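Local structure of B-agarase (Saccharophagus degradans, 4BQ2) at residues P242-F247 against A740-E745; N360-A365 against G708-G713; I429-N434 against E475-S480; D440-S445 against G517-Q522; V556-L561 against D565-D570. The protein hydrolyses agarose as a family 50 exo-beta-agarase, probably releasing short neoagaro-oligosaccharides from chain ends. One frame throughout, in Å; residues are numbered along the deposited sequence. Where two conformers were deposited one is given.

Interaction 1 (P242-F247 against A740-E745); sequences PSRSKF and AKIYTE
R244 reaches from the 242-247 loop toward I742 and Y743, the first residues of the C-terminal helix 742-746. The helix start is set by K741 at the N-cap, whose carbonyl O receives E745 N at 3.0 Å and T744 OG1 in a weak bond. I742 follows and meets the tip of the arginine: its CD1 lies 4.2 Å from R244 NH2, approached obliquely by the guanidinium. The same isoleucine lays CG1 over one face of the Y743 ring, toward the rim, and touches F282 and T284 of strand 280-287. At Y743 the contact is closest. R244 NE sits at the ring edge, close to its plane, 3.7 Å from Y743 CE2, and R244 CD follows at 4.0 Å from the same carbon. The guanidinium and ring planes stand 78° apart. A bend at chi2 (-53°) turns the arginine's end toward the helix, and NH2 hydrogen-bonds to the carbonyl oxygens of G411 and N739, which would offset part of the buried charge. Y743 OH is likewise held, by G248 O and F282 N, while W250 meets the ring. This buried joint ties the first turn of the terminal helix and the 242-247 loop to strand 280-287, consistent with the (beta/alpha)8 barrel of this glycosidase family.

Interaction 2 (N360-A365 against G708-G713); sequences NYRRSA and GRAYDG
With CG anti to the carbonyl carbon (chi1 -72°), R362 meets A710 through its aliphatic part, R362 CG lying 4.2 Å from A710 CB. A bend at chi2 (-50°) then directs the rest of the chain past the alanine, taking the guanidinium to the carbonyl oxygens of S292, K321 and G322, while N360 ND2 lies over one of its faces. Further along, A365 CB faces two backbone oxygens, Y711 O at 3.8 Å and A710 O at 4.0 Å, and A365 C is 3.7 Å from Y711 O. The two segments thus touch lightly, methyl to methylene and methyl to backbone oxygen, and the backbone of Y711 bonds that of H366, the residue after A365. Behind this surface the 708-713 loop is braced by a salt bridge. R709 grips D712 side-on, NE to OD1 at 2.7 Å and NH2 to OD2 at 2.9 Å, both oxygens lying nearly in the guanidinium plane but met from above the carboxylate plane. Y711 CD2 lies over a face of that guanidinium, 3.8 Å above its plane, and a glycerol molecule lies near the tyrosine. Only van der Waals touch joins the side chains of the two segments; the R709-D712 pair and the bond from G713 N to R709 O are internal to the loop and probably shape it.

Interaction 3 (I429-N434 against E475-S480); sequences IPFFAN and EEIKNS
Apolar packing comes first: CD1 of I477, at the end of helix 460-477, drops between F431 and A433 of strand 431-435. It meets the phenylalanine at the ring edge, in the plane, 3.4 Å from F431 CE2, and A433 CB at 3.3 Å. I477 was modelled in two conformers, so these very short distances are doubtful as evidence of strain. F431 CG lies between its backbone N and carbonyl carbon (chi1 62°), which turns the ring from the strand toward the helix, where Y424 stacks on it. Polar contact is carried by water. One molecule donates to N434 O at 2.8 Å and to E476 OE1, bridging the strand to E476, whose carboxylate lies at the edge of the contact. Backbone bonding closes the helix: S480 N reaches I477 O at 2.9 Å, K478 having left helical geometry with positive phi. A side-chain-to-backbone bond follows, from S480 OG to W482 N. Strand 431-435 is bonded in turn to strand 483-488, which follows the helix in sequence and lies parallel to strand 431-435. Strand 431-435, helix 460-477 and strand 483-488 therefore form a beta-alpha-beta crossover, the repeating element of a (beta/alpha)8 barrel.

Interaction 4 (D440-S445 against G517-Q522); sequences DFKTVS and GVPTRQ
K442, just before strand 443-444 of the small antiparallel pair with 454-455, and V444, within that strand, pack on the N-terminal turn of helix 519-532. The directions of the touching parts, CA 442 to 444 and CA 517 to 520, differ by 51°. In the first shell K442 CD meets P519 CD at 3.6 Å, the two side chains crossing at about a right angle. V444 CG1 rests against T520, 3.9 Å from T520 CB and 4.1 Å from T520 OG1. Both helix residues follow V518, the N-cap, whose O receives Q522 N at 2.9 Å. Outside these pairs, M454 of the partner strand, T510 of helix 505-511 and Y578 of helix 565-593 crowd the valine, so V444 is buried where K442 is exposed. D456, just after strand 454-455, bonds both the hydroxyl of T520 and the backbone of K442; D459 takes the K442 N-H. On the side exposed to solvent, a turn at chi4 (-68°) swings the lysine tip from the proline toward the chain before it, and K442 NZ makes a weak hydrogen bond to G517 O at 3.2 Å.

Interaction 5 (V556-L561 against D565-D570); sequences VDVKAL and DTLRAD
The loop before helix 565-593 folds back on the helix's first turns, and L567 is where it lands. L567 CD1 touches L561 CB at 3.8 Å and L561 CD1 at 4.0 Å, the two leucines crossing at about a right angle. L567 CD2 faces V558 CG1 at a looser 4.4 Å, so L567 spreads its two branches over the two loop residues. W542 of helix 535-542 joins them, packing on both V558 and L567, while L544 touches L561. The loop is shaped by a short 3-10 turn, residues 558-560, closed by L561 N to V558 O at 2.9 Å. Ahead of it D557 centres an inverse gamma turn. K559 NZ reaches back to D557 OD1 at 3.1 Å, on the syn side but tilted 31° from the carboxylate plane, a salt bridge on the exposed outer side. This is a compact apolar joint at the N-terminal end of a long helix, the helix that leads into strand 598-599 of the barrel.

In the fold
Interactions 1, 3 and 5 are buried, whereas 2 and 4 are only partly so. Interactions 1 and 3 touch, F247 O lying 3.2 Å from P430 CG, and both lean on barrel elements: a terminal helix beside strand 280-287 in one, a beta-alpha-beta unit in the other. Interactions 4 and 5 also touch, through R521 and V556, and share helix 565-593 by way of Y578 and L567. Interaction 2 stands apart, its nearest atoms about 12 Å from interaction 3. Chemistry follows place: leucines and valine in 5, isoleucine on ring and methyl in 3, arginine at a tyrosine edge in 1, arginine methylene on alanine and methyl on backbone oxygen in 2, a buried valine-threonine pair and an exposed lysine in 4.

Interaction 1 (P242-F247 against A740-E745)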
# COMPACT_ATOMS: atom_id res chain seq x y z
N PRO A 242 0.63 30.12 9.58
CA PRO A 242 1.43 31.34 9.49
C PRO A 242 2.80 31.08 8.89
O PRO A 242 3.36 29.97 8.99
CB PRO A 242 1.58 31.80 10.96
CG PRO A 242 1.11 30.68 11.81
CD PRO A 242 0.19 29.83 10.97
N SER A 243 3.33 32.11 8.25
CA SER A 243 4.72 32.05 7.78
C SER A 243 4.94 31.11 6.59
O SER A 243 6.06 30.75 6.29
CB SER A 243 5.67 31.69 8.91
OG SER A 243 7.02 31.83 8.46
N ARG A 244 3.86 30.74 5.91
CA ARG A 244 3.95 30.03 4.64
C ARG A 244 4.08 31.08 3.53
O ARG A 244 3.43 32.15 3.58
CB ARG A 244 2.71 29.16 4.41
CG ARG A 244 2.55 27.96 5.37
CD ARG A 244 3.79 27.08 5.43
NE ARG A 244 3.76 26.01 6.45
CZ ARG A 244 2.97 24.96 6.35
NH1 ARG A 244 2.14 24.88 5.33
NH2 ARG A 244 2.97 24.00 7.28
N SER A 245 4.93 30.79 2.53
CA SER A 245 5.03 31.65 1.36
C SER A 245 3.84 31.33 0.44
O SER A 245 3.09 30.39 0.71
CB SER A 245 6.36 31.42 0.65
OG SER A 245 6.48 30.06 0.24
N LYS A 246 3.66 32.11 -0.62
CA LYS A 246 2.64 31.82 -1.64
C LYS A 246 2.55 30.32 -1.98
O LYS A 246 1.46 29.74 -1.96
CB LYS A 246 2.90 32.63 -2.93
CG LYS A 246 1.95 32.31 -4.10
CD LYS A 246 2.41 33.05 -5.37
CE LYS A 246 1.41 32.92 -6.49
NZ LYS A 246 1.90 33.68 -7.68
N PHE A 247 3.71 29.71 -2.25
CA PHE A 247 3.77 28.31 -2.70
C PHE A 247 3.95 27.27 -1.59
O PHE A 247 4.32 26.14 -1.87
CB PHE A 247 4.85 28.14 -3.77
CG PHE A 247 4.48 28.74 -5.10
CD1 PHE A 247 3.70 28.03 -6.02
CD2 PHE A 247 4.92 30.04 -5.46
CE1 PHE A 247 3.39 28.57 -7.27
CE2 PHE A 247 4.58 30.59 -6.70
CZ PHE A 247 3.81 29.85 -7.61
N ALA A 740 3.01 22.12 11.66
CA ALA A 740 3.40 23.38 12.30
C ALA A 740 4.90 23.44 12.60
O ALA A 740 5.44 24.52 12.84
CB ALA A 740 2.55 23.68 13.54
N LYS A 741 5.59 22.29 12.52
CA LYS A 741 7.00 22.22 12.87
C LYS A 741 7.95 21.66 11.80
O LYS A 741 9.16 21.60 12.04
CB LYS A 741 7.15 21.43 14.18
CG LYS A 741 7.14 19.91 14.02
CD LYS A 741 6.98 19.29 15.40
CE LYS A 741 7.65 17.94 15.48
NZ LYS A 741 7.34 17.26 16.77
N ILE A 742 7.44 21.26 10.63
CA ILE A 742 8.30 20.72 9.60
C ILE A 742 9.48 21.67 9.28
O ILE A 742 10.59 21.21 9.07
CB ILE A 742 7.56 20.34 8.26
CG1 ILE A 742 6.70 21.49 7.73
CG2 ILE A 742 6.77 19.03 8.42
CD1 ILE A 742 5.96 21.19 6.43
N TYR A 743 9.25 22.97 9.27
CA TYR A 743 10.33 23.88 8.81
C TYR A 743 11.32 24.26 9.91
O TYR A 743 12.55 24.25 9.68
CB TYR A 743 9.73 25.14 8.17
CG TYR A 743 9.09 24.87 6.80
CD1 TYR A 743 9.86 24.44 5.73
CD2 TYR A 743 7.72 25.08 6.60
CE1 TYR A 743 9.29 24.20 4.47
CE2 TYR A 743 7.14 24.86 5.36
CZ TYR A 743 7.93 24.41 4.30
OH TYR A 743 7.35 24.20 3.10
N THR A 744 10.79 24.60 11.09
CA THR A 744 11.62 24.86 12.27
C THR A 744 12.51 23.66 12.60
O THR A 744 13.70 23.83 12.84
CB THR A 744 10.79 25.28 13.48
OG1 THR A 744 9.76 24.32 13.69
CG2 THR A 744 10.14 26.62 13.22
N GLU A 745 11.95 22.45 12.56
CA GLU A 745 12.79 21.24 12.66
C GLU A 745 13.91 21.16 11.63
O GLU A 745 15.07 21.05 11.99
CB GLU A 745 11.96 19.96 12.59
CG GLU A 745 10.93 19.81 13.70
CD GLU A 745 11.51 19.28 14.99
OE1 GLU A 745 11.94 18.11 15.02
OE2 GLU A 745 11.49 20.03 15.98

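Interaction 2 (N360-A365 against G708-G713)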
# COMPACT_ATOMS: atom_id res chain seq x y z
N ASN A 360 -20.91 3.14 -10.78
CA ASN A 360 -19.67 3.08 -11.54
C ASN A 360 -19.69 1.74 -12.28
O ASN A 360 -20.46 0.83 -11.92
CB ASN A 360 -18.47 3.17 -10.58
CG ASN A 360 -17.12 3.10 -11.29
OD1 ASN A 360 -16.96 3.56 -12.42
ND2 ASN A 360 -16.13 2.54 -10.61
N TYR A 361 -18.87 1.63 -13.32
CA TYR A 361 -18.62 0.33 -13.93
C TYR A 361 -17.13 0.16 -14.19
O TYR A 361 -16.51 1.02 -14.83
CB TYR A 361 -19.41 0.15 -15.23
CG TYR A 361 -19.34 -1.27 -15.73
CD1 TYR A 361 -20.27 -2.23 -15.30
CD2 TYR A 361 -18.31 -1.69 -16.59
CE1 TYR A 361 -20.19 -3.55 -15.73
CE2 TYR A 361 -18.23 -3.02 -17.03
CZ TYR A 361 -19.17 -3.94 -16.58
OH TYR A 361 -19.09 -5.26 -17.00
N ARG A 362 -16.55 -0.93 -13.72
CA ARG A 362 -15.15 -1.22 -14.06
C ARG A 362 -15.07 -2.38 -15.06
O ARG A 362 -15.78 -3.36 -14.92
CB ARG A 362 -14.35 -1.50 -12.78
CG ARG A 362 -14.10 -0.25 -11.93
CD ARG A 362 -13.53 0.92 -12.74
NE ARG A 362 -12.99 1.99 -11.89
CZ ARG A 362 -12.97 3.28 -12.22
NH1 ARG A 362 -13.47 3.72 -13.38
NH2 ARG A 362 -12.45 4.15 -11.35
N ARG A 363 -14.22 -2.25 -16.07
CA ARG A 363 -14.15 -3.28 -17.13
C ARG A 363 -13.07 -4.30 -16.84
O ARG A 363 -12.98 -5.32 -17.53
CB ARG A 363 -13.98 -2.62 -18.50
CG ARG A 363 -15.12 -1.66 -18.82
CD ARG A 363 -14.72 -0.70 -19.92
NE ARG A 363 -14.00 0.46 -19.38
CZ ARG A 363 -13.83 1.62 -20.03
NH1 ARG A 363 -14.33 1.80 -21.26
NH2 ARG A 363 -13.17 2.61 -19.44
N SER A 364 -12.30 -4.06 -15.80
CA SER A 364 -11.30 -5.02 -15.35
C SER A 364 -11.10 -4.87 -13.84
O SER A 364 -11.63 -3.93 -13.22
CB SER A 364 -9.97 -4.81 -16.07
OG SER A 364 -9.49 -3.50 -15.80
N ALA A 365 -10.35 -5.80 -13.25
CA ALA A 365 -10.02 -5.76 -11.83
C ALA A 365 -8.68 -6.44 -11.69
O ALA A 365 -8.33 -7.28 -12.51
CB ALA A 365 -11.07 -6.51 -11.01
N GLY A 708 -14.33 -3.33 0.19
CA GLY A 708 -13.27 -3.35 -0.82
C GLY A 708 -13.37 -2.36 -1.96
O GLY A 708 -14.41 -2.21 -2.59
N ARG A 709 -12.26 -1.70 -2.28
CA ARG A 709 -12.24 -0.89 -3.50
C ARG A 709 -12.37 -1.85 -4.69
O ARG A 709 -11.88 -2.97 -4.64
CB ARG A 709 -10.97 -0.03 -3.60
CG ARG A 709 -9.68 -0.82 -3.83
CD ARG A 709 -8.45 0.10 -3.83
NE ARG A 709 -7.21 -0.64 -4.01
CZ ARG A 709 -6.02 -0.09 -4.24
NH1 ARG A 709 -5.91 1.25 -4.24
NH2 ARG A 709 -4.95 -0.87 -4.43
N ALA A 710 -13.08 -1.41 -5.72
CA ALA A 710 -13.35 -2.25 -6.90
C ALA A 710 -12.07 -2.88 -7.53
O ALA A 710 -12.08 -4.04 -7.98
CB ALA A 710 -14.14 -1.43 -7.93
N TYR A 711 -10.96 -2.13 -7.55
CA TYR A 711 -9.74 -2.62 -8.18
C TYR A 711 -9.22 -3.94 -7.60
O TYR A 711 -8.88 -4.83 -8.34
CB TYR A 711 -8.65 -1.54 -8.10
CG TYR A 711 -7.30 -1.86 -8.76
CD1 TYR A 711 -7.24 -2.37 -10.08
CD2 TYR A 711 -6.10 -1.56 -8.11
CE1 TYR A 711 -6.02 -2.57 -10.71
CE2 TYR A 711 -4.87 -1.77 -8.72
CZ TYR A 711 -4.83 -2.29 -10.00
OH TYR A 711 -3.61 -2.51 -10.59
N ASP A 712 -9.15 -4.06 -6.27
CA ASP A 712 -8.45 -5.22 -5.73
C ASP A 712 -8.87 -5.64 -4.33
O ASP A 712 -8.17 -6.45 -3.70
CB ASP A 712 -6.94 -4.93 -5.76
CG ASP A 712 -6.54 -3.91 -4.72
OD1 ASP A 712 -7.47 -3.31 -4.09
OD2 ASP A 712 -5.31 -3.72 -4.52
N GLY A 713 -9.95 -5.03 -3.80
CA GLY A 713 -10.52 -5.44 -2.51
C GLY A 713 -9.87 -4.86 -1.26
O GLY A 713 -10.29 -5.18 -0.14

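Interaction 3 (I429-N434 against E475-S480)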
# COMPACT_ATOMS: atom_id res chain seq x y z
N ILE A 429 -2.67 25.86 -3.50
CA ILE A 429 -1.81 24.84 -2.88
C ILE A 429 -1.13 24.03 -4.00
O ILE A 429 -1.76 23.72 -5.03
CB ILE A 429 -2.60 23.90 -1.91
CG1 ILE A 429 -1.61 23.03 -1.10
CG2 ILE A 429 -3.63 23.05 -2.68
CD1 ILE A 429 -2.31 22.17 -0.03
N PRO A 430 0.19 23.76 -3.86
CA PRO A 430 0.88 23.01 -4.90
C PRO A 430 0.37 21.59 -5.00
O PRO A 430 -0.29 21.09 -4.08
CB PRO A 430 2.34 22.98 -4.40
CG PRO A 430 2.44 24.14 -3.48
CD PRO A 430 1.11 24.16 -2.78
N PHE A 431 0.69 20.92 -6.10
CA PHE A 431 0.25 19.53 -6.29
C PHE A 431 1.33 18.71 -6.98
O PHE A 431 2.23 19.26 -7.62
CB PHE A 431 -1.02 19.48 -7.17
CG PHE A 431 -0.80 20.02 -8.56
CD1 PHE A 431 -0.85 21.41 -8.80
CD2 PHE A 431 -0.56 19.16 -9.63
CE1 PHE A 431 -0.65 21.92 -10.10
CE2 PHE A 431 -0.36 19.65 -10.91
CZ PHE A 431 -0.43 21.02 -11.15
N PHE A 432 1.22 17.39 -6.86
CA PHE A 432 2.11 16.45 -7.56
C PHE A 432 1.32 15.87 -8.70
O PHE A 432 0.16 15.54 -8.51
CB PHE A 432 2.61 15.35 -6.63
CG PHE A 432 3.62 15.85 -5.64
CD1 PHE A 432 3.26 16.73 -4.63
CD2 PHE A 432 4.96 15.48 -5.77
CE1 PHE A 432 4.20 17.24 -3.73
CE2 PHE A 432 5.91 15.95 -4.86
CZ PHE A 432 5.53 16.83 -3.84
N ALA A 433 1.96 15.75 -9.86
CA ALA A 433 1.29 15.21 -11.05
C ALA A 433 1.73 13.77 -11.23
O ALA A 433 2.69 13.36 -10.62
CB ALA A 433 1.68 16.00 -12.29
N ASN A 434 1.04 13.03 -12.10
CA ASN A 434 1.41 11.64 -12.39
C ASN A 434 0.95 11.19 -13.74
O ASN A 434 -0.02 11.72 -14.32
CB ASN A 434 0.78 10.69 -11.36
CG ASN A 434 -0.73 10.53 -11.56
OD1 ASN A 434 -1.58 11.34 -11.08
ND2 ASN A 434 -1.09 9.49 -12.27
N GLU A 475 0.04 18.45 -20.98
CA GLU A 475 -1.22 19.11 -21.34
C GLU A 475 -2.09 19.43 -20.11
O GLU A 475 -2.74 20.51 -20.04
CB GLU A 475 -1.98 18.19 -22.30
CG GLU A 475 -3.24 18.76 -22.87
CD GLU A 475 -3.78 17.82 -23.91
OE1 GLU A 475 -4.03 16.65 -23.57
OE2 GLU A 475 -3.89 18.23 -25.07
N GLU A 476 -2.08 18.52 -19.12
CA GLU A 476 -2.77 18.73 -17.86
C GLU A 476 -2.20 19.82 -16.95
O GLU A 476 -2.97 20.56 -16.35
CB GLU A 476 -2.80 17.43 -17.02
CG GLU A 476 -3.53 16.30 -17.70
CD GLU A 476 -3.60 15.04 -16.86
OE1 GLU A 476 -2.60 14.59 -16.31
OE2 GLU A 476 -4.71 14.48 -16.79
N ILE A 477 -0.87 19.83 -16.87
CA ILE A 477 -0.02 20.63 -15.98
C ILE A 477 0.07 22.08 -16.42
O ILE A 477 0.20 23.00 -15.61
CB ILE A 477 1.42 20.06 -16.03
CG1 ILE A 477 1.46 18.70 -15.32
CG2 ILE A 477 2.44 21.01 -15.46
CD1 ILE A 477 0.80 18.71 -13.98
N LYS A 478 0.01 22.25 -17.73
CA LYS A 478 0.16 23.59 -18.41
C LYS A 478 1.38 24.36 -17.93
O LYS A 478 1.32 25.59 -17.67
CB LYS A 478 -1.11 24.44 -18.26
CG LYS A 478 -2.39 23.78 -18.78
CD LYS A 478 -3.57 24.75 -18.65
CE LYS A 478 -4.89 24.09 -19.06
NZ LYS A 478 -5.10 24.38 -20.51
N ASN A 479 2.48 23.62 -17.77
CA ASN A 479 3.74 24.17 -17.28
C ASN A 479 3.57 25.00 -15.99
O ASN A 479 4.32 25.96 -15.76
CB ASN A 479 4.38 25.00 -18.41
CG ASN A 479 5.83 25.36 -18.14
OD1 ASN A 479 6.60 24.55 -17.61
ND2 ASN A 479 6.23 26.58 -18.56
N SER A 480 2.59 24.65 -15.15
CA SER A 480 2.28 25.48 -13.94
C SER A 480 3.40 25.41 -12.90
O SER A 480 3.88 24.32 -12.60
CB SER A 480 0.99 24.99 -13.24
OG SER A 480 0.72 25.79 -12.09
O HOH W 1 -1.39 14.14 -14.13

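Interaction 4 (D440-S445 against G517-Q522)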
# COMPACT_ATOMS: atom_id res chain seq x y z
N ASP A 440 0.64 -1.32 -25.73
CA ASP A 440 0.79 -2.65 -26.30
C ASP A 440 2.23 -3.08 -26.53
O ASP A 440 2.45 -4.05 -27.26
CB ASP A 440 0.06 -2.73 -27.65
CG ASP A 440 -1.42 -2.53 -27.51
OD1 ASP A 440 -1.97 -3.06 -26.52
OD2 ASP A 440 -2.01 -1.83 -28.38
N PHE A 441 3.19 -2.33 -25.97
CA PHE A 441 4.62 -2.60 -26.14
C PHE A 441 4.93 -4.01 -25.64
O PHE A 441 4.16 -4.60 -24.91
CB PHE A 441 5.51 -1.55 -25.45
CG PHE A 441 5.03 -1.15 -24.05
CD1 PHE A 441 5.16 -2.02 -22.95
CD2 PHE A 441 4.43 0.10 -23.84
CE1 PHE A 441 4.71 -1.64 -21.69
CE2 PHE A 441 3.97 0.47 -22.59
CZ PHE A 441 4.11 -0.39 -21.50
N LYS A 442 6.08 -4.54 -26.05
CA LYS A 442 6.48 -5.87 -25.61
C LYS A 442 6.77 -5.82 -24.11
O LYS A 442 7.03 -4.74 -23.57
CB LYS A 442 7.72 -6.32 -26.38
CG LYS A 442 7.45 -6.72 -27.84
CD LYS A 442 8.78 -6.84 -28.56
CE LYS A 442 8.67 -6.88 -30.07
NZ LYS A 442 8.03 -8.12 -30.56
N THR A 443 6.69 -6.99 -23.46
CA THR A 443 6.89 -7.13 -22.00
C THR A 443 8.06 -8.05 -21.60
O THR A 443 8.57 -8.83 -22.42
CB THR A 443 5.59 -7.62 -21.28
OG1 THR A 443 5.22 -8.93 -21.74
CG2 THR A 443 4.42 -6.62 -21.54
N VAL A 444 8.48 -7.95 -20.34
CA VAL A 444 9.37 -8.93 -19.69
C VAL A 444 8.73 -9.26 -18.34
O VAL A 444 7.69 -8.68 -17.97
CB VAL A 444 10.81 -8.35 -19.52
CG1 VAL A 444 11.44 -8.02 -20.87
CG2 VAL A 444 10.79 -7.12 -18.62
N SER A 445 9.31 -10.20 -17.61
CA SER A 445 8.72 -10.65 -16.35
C SER A 445 9.80 -10.85 -15.30
O SER A 445 10.92 -11.23 -15.64
CB SER A 445 7.94 -11.96 -16.54
OG SER A 445 7.52 -12.47 -15.28
N GLY A 517 12.92 -11.25 -31.39
CA GLY A 517 11.62 -10.65 -31.03
C GLY A 517 11.57 -10.05 -29.62
O GLY A 517 10.52 -9.57 -29.22
N VAL A 518 12.69 -10.09 -28.88
CA VAL A 518 12.74 -9.68 -27.44
C VAL A 518 13.87 -8.67 -27.26
O VAL A 518 15.04 -9.03 -26.97
CB VAL A 518 12.89 -10.89 -26.47
CG1 VAL A 518 12.71 -10.50 -25.00
CG2 VAL A 518 11.87 -11.97 -26.80
N PRO A 519 13.56 -7.38 -27.46
CA PRO A 519 14.59 -6.35 -27.41
C PRO A 519 15.45 -6.36 -26.14
O PRO A 519 16.67 -6.20 -26.25
CB PRO A 519 13.77 -5.06 -27.51
CG PRO A 519 12.67 -5.45 -28.45
CD PRO A 519 12.30 -6.86 -28.04
N THR A 520 14.84 -6.56 -24.97
CA THR A 520 15.61 -6.57 -23.71
C THR A 520 16.57 -7.78 -23.70
O THR A 520 17.70 -7.69 -23.20
CB THR A 520 14.67 -6.54 -22.46
OG1 THR A 520 14.03 -5.25 -22.32
CG2 THR A 520 15.43 -6.82 -21.20
N ARG A 521 16.13 -8.89 -24.25
CA ARG A 521 17.01 -10.09 -24.34
C ARG A 521 18.16 -9.83 -25.31
O ARG A 521 19.32 -10.20 -25.04
CB ARG A 521 16.22 -11.35 -24.73
CG ARG A 521 17.03 -12.66 -24.83
CD ARG A 521 17.85 -12.94 -23.59
NE ARG A 521 18.23 -14.36 -23.42
CZ ARG A 521 19.20 -14.99 -24.09
NH1 ARG A 521 19.87 -14.39 -25.05
NH2 ARG A 521 19.47 -16.26 -23.82
N GLN A 522 17.88 -9.13 -26.41
CA GLN A 522 18.95 -8.72 -27.33
C GLN A 522 19.96 -7.83 -26.61
O GLN A 522 21.19 -8.00 -26.78
CB GLN A 522 18.40 -8.01 -28.57
CG GLN A 522 17.53 -8.91 -29.44
CD GLN A 522 16.56 -8.13 -30.32
OE1 GLN A 522 16.77 -6.96 -30.60
NE2 GLN A 522 15.50 -8.79 -30.77

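Interaction 5 (V556-L561 against D565-D570)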
# COMPACT_ATOMS: atom_id res chain seq x y z
N VAL A 556 18.25 -19.70 -22.28
CA VAL A 556 18.99 -20.59 -21.38
C VAL A 556 18.29 -20.56 -20.03
O VAL A 556 18.05 -19.46 -19.48
CB VAL A 556 20.43 -20.09 -21.17
CG1 VAL A 556 21.12 -20.85 -20.04
CG2 VAL A 556 21.21 -20.14 -22.47
N ASP A 557 17.99 -21.75 -19.51
CA ASP A 557 17.28 -21.94 -18.23
C ASP A 557 18.19 -21.80 -16.97
O ASP A 557 18.50 -22.76 -16.23
CB ASP A 557 16.52 -23.27 -18.29
CG ASP A 557 15.69 -23.53 -17.05
OD1 ASP A 557 15.27 -22.58 -16.36
OD2 ASP A 557 15.43 -24.72 -16.78
N VAL A 558 18.63 -20.57 -16.74
CA VAL A 558 19.48 -20.24 -15.59
C VAL A 558 18.72 -20.43 -14.28
O VAL A 558 19.33 -20.55 -13.22
CB VAL A 558 20.07 -18.83 -15.72
CG1 VAL A 558 21.14 -18.82 -16.80
CG2 VAL A 558 18.99 -17.80 -16.04
N LYS A 559 17.40 -20.52 -14.38
CA LYS A 559 16.52 -20.63 -13.22
C LYS A 559 16.84 -21.87 -12.40
O LYS A 559 16.70 -21.85 -11.19
CB LYS A 559 15.08 -20.64 -13.70
CG LYS A 559 14.01 -20.98 -12.68
CD LYS A 559 12.63 -20.66 -13.26
CE LYS A 559 12.50 -20.99 -14.75
NZ LYS A 559 12.44 -22.45 -15.10
N ALA A 560 17.27 -22.95 -13.06
CA ALA A 560 17.64 -24.18 -12.34
C ALA A 560 19.09 -24.19 -11.80
O ALA A 560 19.45 -25.08 -11.04
CB ALA A 560 17.36 -25.40 -13.22
N LEU A 561 19.91 -23.19 -12.16
CA LEU A 561 21.30 -23.12 -11.68
C LEU A 561 21.41 -22.45 -10.31
O LEU A 561 20.72 -21.45 -10.05
CB LEU A 561 22.20 -22.36 -12.67
CG LEU A 561 22.17 -22.77 -14.16
CD1 LEU A 561 22.99 -21.83 -15.04
CD2 LEU A 561 22.64 -24.22 -14.30
N ASP A 565 29.02 -16.71 -7.81
CA ASP A 565 29.61 -15.37 -7.95
C ASP A 565 29.45 -14.81 -9.35
O ASP A 565 29.10 -13.63 -9.51
CB ASP A 565 31.09 -15.39 -7.54
CG ASP A 565 31.27 -15.70 -6.05
OD1 ASP A 565 30.33 -15.39 -5.28
OD2 ASP A 565 32.31 -16.28 -5.65
N THR A 566 29.72 -15.64 -10.36
CA THR A 566 29.66 -15.16 -11.75
C THR A 566 28.20 -14.90 -12.14
O THR A 566 27.91 -13.83 -12.69
CB THR A 566 30.35 -16.12 -12.76
OG1 THR A 566 29.84 -17.45 -12.59
CG2 THR A 566 31.85 -16.16 -12.55
N LEU A 567 27.30 -15.85 -11.86
CA LEU A 567 25.88 -15.65 -12.14
C LEU A 567 25.34 -14.41 -11.42
O LEU A 567 24.70 -13.57 -12.04
CB LEU A 567 25.04 -16.90 -11.79
CG LEU A 567 25.08 -18.04 -12.81
CD1 LEU A 567 24.33 -19.26 -12.28
CD2 LEU A 567 24.51 -17.59 -14.17
N ARG A 568 25.65 -14.25 -10.14
CA ARG A 568 25.24 -13.02 -9.46
C ARG A 568 25.76 -11.72 -10.15
O ARG A 568 24.99 -10.77 -10.36
CB ARG A 568 25.67 -13.04 -7.99
CG ARG A 568 25.19 -11.84 -7.22
CD ARG A 568 25.74 -11.85 -5.79
NE ARG A 568 25.46 -13.13 -5.13
CZ ARG A 568 24.33 -13.43 -4.50
NH1 ARG A 568 23.35 -12.53 -4.42
NH2 ARG A 568 24.17 -14.63 -3.95
N ALA A 569 27.05 -11.70 -10.49
CA ALA A 569 27.65 -10.52 -11.14
C ALA A 569 26.93 -10.21 -12.45
O ALA A 569 26.66 -9.04 -12.77
CB ALA A 569 29.14 -10.74 -11.40
N ASP A 570 26.60 -11.26 -13.19
CA ASP A 570 25.89 -11.14 -14.45
C ASP A 570 24.45 -10.69 -14.29
O ASP A 570 23.96 -9.83 -15.06
CB ASP A 570 25.98 -12.46 -15.25
CG ASP A 570 27.39 -12.72 -15.81
OD1 ASP A 570 28.16 -11.75 -15.92
OD2 ASP A 570 27.71 -13.88 -16.13